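Local coordinates for protein phosphoinositol-specific phospholipase C (Pseudomonas sp., PDB 5FYP) that probably cleaves phosphoinositides at the glycerol-phosphate bond as a calcium-dependent bacterial phospholipase C with a TIM-barrel-type catalytic domain, at residues G60-P63 / H64-F67; P133-F136 / D137-V140. All coordinates share one frame; numbering follows the deposited sequence. Where two conformers were deposited one is given.

Contact 1 of 2, residues G60-P63 / H64-F67; sequences GGSP and HHWF
Ser62 and His65, the first and last residues of a type II beta turn, meet side by side while the two residues between them reverse the chain. Along His65, taken in one of its two modelled conformers, CB lies 3.3 Å from Ser62 OG, and CG is equally near that hydroxyl, which approaches the imidazole obliquely. With CG anti to the backbone N (chi1 167°), the ring is carried past Ser62 OG toward the Phe67 ring, and its ND1 reaches a water 2.8 Å away in the ring plane. The same water accepts from Ser62 N at 3.0 Å and also bonds to His65 O, so it bridges the two arms of the turn and the imidazole. Beyond ND1, CE1 sits over the centre of one face of the Phe67 ring, 3.4 Å above its plane. Phe67 in turn offers its edge to the glycine pair: Gly60 O lies in the ring plane, 3.5 Å from Phe67 CZ. At the tip of the turn, Pro63 CB stands over one face of the His64 imidazole, 3.8 Å from its centroid and 9° off the ring normal, a CH-pi contact. His64 occupies the third position of the turn with phi 66°, the positive value a type II turn needs there. This is a water-bridged type II turn at the protein surface, within the loop that leads from strand 46-52 into the short antiparallel edge strand 67-68.

Contact 2 of 2, residues P133-F136 / D137-V140; sequences PKDF and DELV
The first turns of helix 133-144 carry this contact, with Lys134 and Glu138 joined by an i to i+4 salt bridge along the outer side. Lys134 NZ lies 2.8 Å from Glu138 OE2, which it meets on the syn side, 34° out of the carboxylate plane. The lysine chain is extended as far as CE and bends only at its last torsion (chi4 -52°), swinging the ammonium group toward the carboxylate; a sulfate ion, probably from the crystallisation liquor, also lies near this side chain. The other carboxylate oxygen, OE1, comes 4.2 Å from Asp135 OD1, the two carboxylate planes 78° apart. One water donates to both oxygens, 2.7 Å from Asp135 OD1 and 2.6 Å from Glu138 OE1, and probably eases the like-charge approach, while Asp135 OD2 bonds to Thr132 OG1 just ahead of the helix. Regular alpha-helical bonding holds the backbone, from Asp137 N to Pro133 O (2.9 Å) through to Val140 N to Phe136 O (3.0 Å). The helix is amphipathic: on its inward side Val140 CG1 lies loosely over one face of the Phe136 ring, 4.5 Å from CZ, and Leu139 and Val140 pack on helix 94-107. Asp137 is buried, its carboxylate taken up by a salt bridge to Arg203 and hydrogen bonds from Tyr199 OH and Lys208 N.

From the N terminus, the chain leaves strand 46-52, and contact 1 closes a tight turn in the loop before strand 67-68. It then passes through helix 94-107 and strand 114-120 before contact 2 forms the opening turns of helix 133-144. The two are in series, neither nested nor crossed, with centres about 12 Å apart, and they touch. Trp66 reaches from the loop to the helix: its CH2 lies 3.6 Å from Phe136 CA and its CZ3 3.7 Å from Leu139 CD2. Phe51 on strand 46-52 meets both Trp66 and Phe136, tying the surface loop, the helix and the sheet together.

Contact 1 of 2, residues G60-P63 / H64-F67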
ATOM      1  N   GLY A  60      22.248  14.844   0.335  1.00 11.47           N
ATOM      2  CA  GLY A  60      21.424  15.323   1.433  1.00  9.89           C
ATOM      3  C   GLY A  60      20.661  14.318   2.252  1.00 11.48           C
ATOM      4  O   GLY A  60      19.881  14.722   3.116  1.00 13.54           O
ATOM      5  N   GLY A  61      20.909  13.038   2.062  1.00 12.40           N
ATOM      6  CA  GLY A  61      20.316  12.042   2.961  1.00 14.20           C
ATOM      7  C   GLY A  61      20.867  12.049   4.376  1.00 14.38           C
ATOM      8  O   GLY A  61      21.960  12.566   4.622  1.00 16.39           O
ATOM      9  N   SER A  62      20.091  11.478   5.293  1.00 16.18           N
ATOM     10  CA  SER A  62      20.533  11.232   6.676  1.00 15.75           C
ATOM     11  C   SER A  62      20.054   9.866   7.139  1.00 14.22           C
ATOM     12  O   SER A  62      19.125   9.287   6.553  1.00 13.85           O
ATOM     13  CB  SER A  62      20.030  12.291   7.618  1.00 18.79           C
ATOM     14  OG  SER A  62      18.662  12.441   7.526  1.00 20.93           O
ATOM     15  N   PRO A  63      20.701   9.311   8.162  1.00 14.95           N
ATOM     16  CA  PRO A  63      20.294   7.959   8.550  1.00 14.09           C
ATOM     17  C   PRO A  63      18.895   7.915   9.119  1.00 13.11           C
ATOM     18  O   PRO A  63      18.458   8.863   9.772  1.00 14.46           O
ATOM     19  CB  PRO A  63      21.298   7.577   9.654  1.00 16.57           C
ATOM     20  CG  PRO A  63      22.375   8.540   9.557  1.00 18.77           C
ATOM     21  CD  PRO A  63      21.875   9.764   8.901  1.00 15.36           C
ATOM     22  N   HIS A  64      18.198   6.820   8.851  1.00 12.22           N
ATOM     23  CA  HIS A  64      16.916   6.541   9.523  1.00 12.99           C
ATOM     24  C   HIS A  64      15.825   7.541   9.157  1.00 12.33           C
ATOM     25  O   HIS A  64      14.909   7.736   9.908  1.00 17.89           O
ATOM     26  CB  HIS A  64      17.096   6.487  11.058  1.00 14.57           C
ATOM     27  CG  HIS A  64      18.323   5.760  11.507  1.00 17.26           C
ATOM     28  ND1 HIS A  64      19.179   6.259  12.459  1.00 21.13           N
ATOM     29  CD2 HIS A  64      18.867   4.603  11.082  1.00 15.63           C
ATOM     30  CE1 HIS A  64      20.170   5.404  12.642  1.00 22.44           C
ATOM     31  NE2 HIS A  64      20.012   4.399  11.813  1.00 21.67           N
ATOM     32  N   HIS A  65      15.984   8.172   7.997  0.50 12.15           N
ATOM     33  CA  HIS A  65      15.154   9.280   7.529  0.50 11.68           C
ATOM     34  C   HIS A  65      14.957   9.190   6.044  0.50 10.45           C
ATOM     35  O   HIS A  65      15.872   8.814   5.341  0.50 10.80           O
ATOM     36  CB  HIS A  65      15.938  10.575   7.836  0.50 12.87           C
ATOM     37  CG  HIS A  65      15.414  11.821   7.178  0.50 13.14           C
ATOM     38  ND1 HIS A  65      15.689  12.209   5.875  0.50 15.73           N
ATOM     39  CD2 HIS A  65      14.634  12.793   7.695  0.50 13.32           C
ATOM     40  CE1 HIS A  65      15.055  13.344   5.616  0.50 12.91           C
ATOM     41  NE2 HIS A  65      14.440  13.739   6.727  0.50  9.13           N
ATOM     42  N   TRP A  66      13.765   9.561   5.581  1.00  9.57           N
ATOM     43  CA  TRP A  66      13.495   9.693   4.147  1.00  9.68           C
ATOM     44  C   TRP A  66      12.666  10.960   3.927  1.00 10.12           C
ATOM     45  O   TRP A  66      11.936  11.381   4.818  1.00 10.85           O
ATOM     46  CB  TRP A  66      12.743   8.483   3.578  1.00  9.86           C
ATOM     47  CG  TRP A  66      13.555   7.186   3.530  1.00  9.49           C
ATOM     48  CD1 TRP A  66      14.155   6.675   2.413  1.00  9.45           C
ATOM     49  CD2 TRP A  66      13.793   6.238   4.588  1.00  9.95           C
ATOM     50  NE1 TRP A  66      14.739   5.480   2.711  1.00  9.81           N
ATOM     51  CE2 TRP A  66      14.537   5.182   4.033  1.00  9.80           C
ATOM     52  CE3 TRP A  66      13.464   6.192   5.945  1.00 10.77           C
ATOM     53  CZ2 TRP A  66      14.948   4.103   4.787  1.00 10.79           C
ATOM     54  CZ3 TRP A  66      13.882   5.105   6.698  1.00 11.75           C
ATOM     55  CH2 TRP A  66      14.616   4.091   6.120  1.00 10.97           C
ATOM     56  N   PHE A  67      12.768  11.514   2.714  1.00  9.17           N
ATOM     57  CA  PHE A  67      12.014  12.694   2.295  1.00  9.07           C
ATOM     58  C   PHE A  67      10.747  12.258   1.573  1.00  9.10           C
ATOM     59  O   PHE A  67      10.706  11.158   0.999  1.00  9.39           O
ATOM     60  CB  PHE A  67      12.828  13.527   1.327  1.00  9.64           C
ATOM     61  CG  PHE A  67      14.085  14.092   1.893  1.00 10.77           C
ATOM     62  CD1 PHE A  67      15.277  13.363   1.848  1.00 12.15           C
ATOM     63  CD2 PHE A  67      14.124  15.367   2.441  1.00 12.39           C
ATOM     64  CE1 PHE A  67      16.458  13.896   2.341  1.00 14.49           C
ATOM     65  CE2 PHE A  67      15.292  15.910   2.940  1.00 13.98           C
ATOM     66  CZ  PHE A  67      16.458  15.187   2.877  1.00 14.70           C
TER
HETATM   67  O   HOH W   1      17.439  10.782   4.201  1.00 13.21           O

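Contact 2 of 2, residues P133-F136 / D137-V140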
ATOM      1  N   PRO A 133      16.634  -2.018   4.275  1.00 10.17           N
ATOM      2  CA  PRO A 133      15.318  -2.600   4.593  1.00  8.75           C
ATOM      3  C   PRO A 133      15.045  -2.694   6.096  1.00 10.23           C
ATOM      4  O   PRO A 133      13.929  -2.416   6.522  1.00 10.58           O
ATOM      5  CB  PRO A 133      15.377  -3.950   3.896  1.00  9.45           C
ATOM      6  CG  PRO A 133      16.202  -3.649   2.676  1.00 10.84           C
ATOM      7  CD  PRO A 133      17.293  -2.747   3.184  1.00 11.61           C
ATOM      8  N   LYS A 134      16.044  -3.113   6.869  1.00 11.28           N
ATOM      9  CA  LYS A 134      15.865  -3.207   8.298  1.00 11.93           C
ATOM     10  C   LYS A 134      15.578  -1.829   8.941  1.00 10.90           C
ATOM     11  O   LYS A 134      14.702  -1.707   9.799  1.00 11.89           O
ATOM     12  CB  LYS A 134      17.075  -3.857   8.951  1.00 14.87           C
ATOM     13  CG  LYS A 134      17.006  -4.004  10.461  1.00 18.08           C
ATOM     14  CD  LYS A 134      17.986  -5.078  10.882  1.00 35.38           C
ATOM     15  CE  LYS A 134      18.230  -5.188  12.374  1.00 55.61           C
ATOM     16  NZ  LYS A 134      18.600  -3.902  13.030  1.00 55.85           N
ATOM     17  N   ASP A 135      16.315  -0.802   8.500  1.00 10.46           N
ATOM     18  CA  ASP A 135      16.081   0.556   9.013  1.00 11.59           C
ATOM     19  C   ASP A 135      14.662   1.024   8.670  1.00 11.04           C
ATOM     20  O   ASP A 135      14.030   1.692   9.480  1.00 11.50           O
ATOM     21  CB  ASP A 135      17.089   1.539   8.468  1.00 11.13           C
ATOM     22  CG  ASP A 135      18.508   1.246   8.912  1.00 13.34           C
ATOM     23  OD1 ASP A 135      18.743   1.212  10.135  1.00 16.29           O
ATOM     24  OD2 ASP A 135      19.377   1.016   8.040  1.00 14.46           O
ATOM     25  N   PHE A 136      14.200   0.693   7.473  1.00  9.72           N
ATOM     26  CA  PHE A 136      12.845   1.046   7.063  1.00  9.68           C
ATOM     27  C   PHE A 136      11.798   0.360   7.937  1.00  9.96           C
ATOM     28  O   PHE A 136      10.878   1.026   8.425  1.00 10.28           O
ATOM     29  CB  PHE A 136      12.712   0.716   5.587  1.00 10.11           C
ATOM     30  CG  PHE A 136      11.445   1.179   4.959  1.00 10.69           C
ATOM     31  CD1 PHE A 136      11.232   2.529   4.735  1.00 12.13           C
ATOM     32  CD2 PHE A 136      10.486   0.263   4.546  1.00 15.39           C
ATOM     33  CE1 PHE A 136      10.106   2.988   4.101  1.00 15.51           C
ATOM     34  CE2 PHE A 136       9.337   0.712   3.889  1.00 14.43           C
ATOM     35  CZ  PHE A 136       9.163   2.086   3.709  1.00 15.67           C
ATOM     36  N   ASP A 137      11.962  -0.946   8.156  1.00  9.69           N
ATOM     37  CA  ASP A 137      11.061  -1.668   9.054  1.00 10.36           C
ATOM     38  C   ASP A 137      11.097  -1.060  10.451  1.00 11.11           C
ATOM     39  O   ASP A 137      10.046  -0.958  11.096  1.00 12.39           O
ATOM     40  CB  ASP A 137      11.394  -3.145   9.129  1.00 11.12           C
ATOM     41  CG  ASP A 137      10.774  -3.972   8.011  1.00 11.05           C
ATOM     42  OD1 ASP A 137      10.096  -3.394   7.126  1.00 11.16           O
ATOM     43  OD2 ASP A 137      10.899  -5.201   8.081  1.00 12.21           O
ATOM     44  N   GLU A 138      12.279  -0.688  10.920  1.00 11.35           N
ATOM     45  CA  GLU A 138      12.370  -0.148  12.264  1.00 12.43           C
ATOM     46  C   GLU A 138      11.621   1.188  12.375  1.00 12.55           C
ATOM     47  O   GLU A 138      10.969   1.443  13.372  1.00 14.44           O
ATOM     48  CB  GLU A 138      13.834  -0.057  12.712  1.00 13.40           C
ATOM     49  CG  GLU A 138      14.403  -1.433  13.037  1.00 16.76           C
ATOM     50  CD  GLU A 138      15.862  -1.489  13.406  1.00 21.69           C
ATOM     51  OE1 GLU A 138      16.570  -0.503  13.244  1.00 25.47           O
ATOM     52  OE2 GLU A 138      16.288  -2.573  13.824  1.00 29.18           O
ATOM     53  N   LEU A 139      11.717   2.026  11.339  1.00 11.68           N
ATOM     54  CA  LEU A 139      10.975   3.287  11.321  1.00 11.63           C
ATOM     55  C   LEU A 139       9.468   3.025  11.370  1.00 11.79           C
ATOM     56  O   LEU A 139       8.775   3.611  12.191  1.00 12.39           O
ATOM     57  CB  LEU A 139      11.309   4.109  10.071  1.00 10.71           C
ATOM     58  CG  LEU A 139      10.385   5.295   9.800  1.00 14.65           C
ATOM     59  CD1 LEU A 139      10.445   6.287  10.945  1.00 15.58           C
ATOM     60  CD2 LEU A 139      10.734   5.987   8.497  1.00 16.18           C
ATOM     61  N   VAL A 140       8.970   2.194  10.455  1.00 10.80           N
ATOM     62  CA  VAL A 140       7.524   2.058  10.392  1.00 10.57           C
ATOM     63  C   VAL A 140       6.969   1.397  11.668  1.00 11.60           C
ATOM     64  O   VAL A 140       5.883   1.730  12.109  1.00 13.24           O
ATOM     65  CB  VAL A 140       7.042   1.375   9.100  1.00 10.52           C
ATOM     66  CG1 VAL A 140       7.527   2.177   7.872  1.00 10.53           C
ATOM     67  CG2 VAL A 140       7.453  -0.075   8.989  1.00 11.19           C
TER
HETATM   68  O   HOH W   2      17.134   1.835  12.227  1.00 19.85           O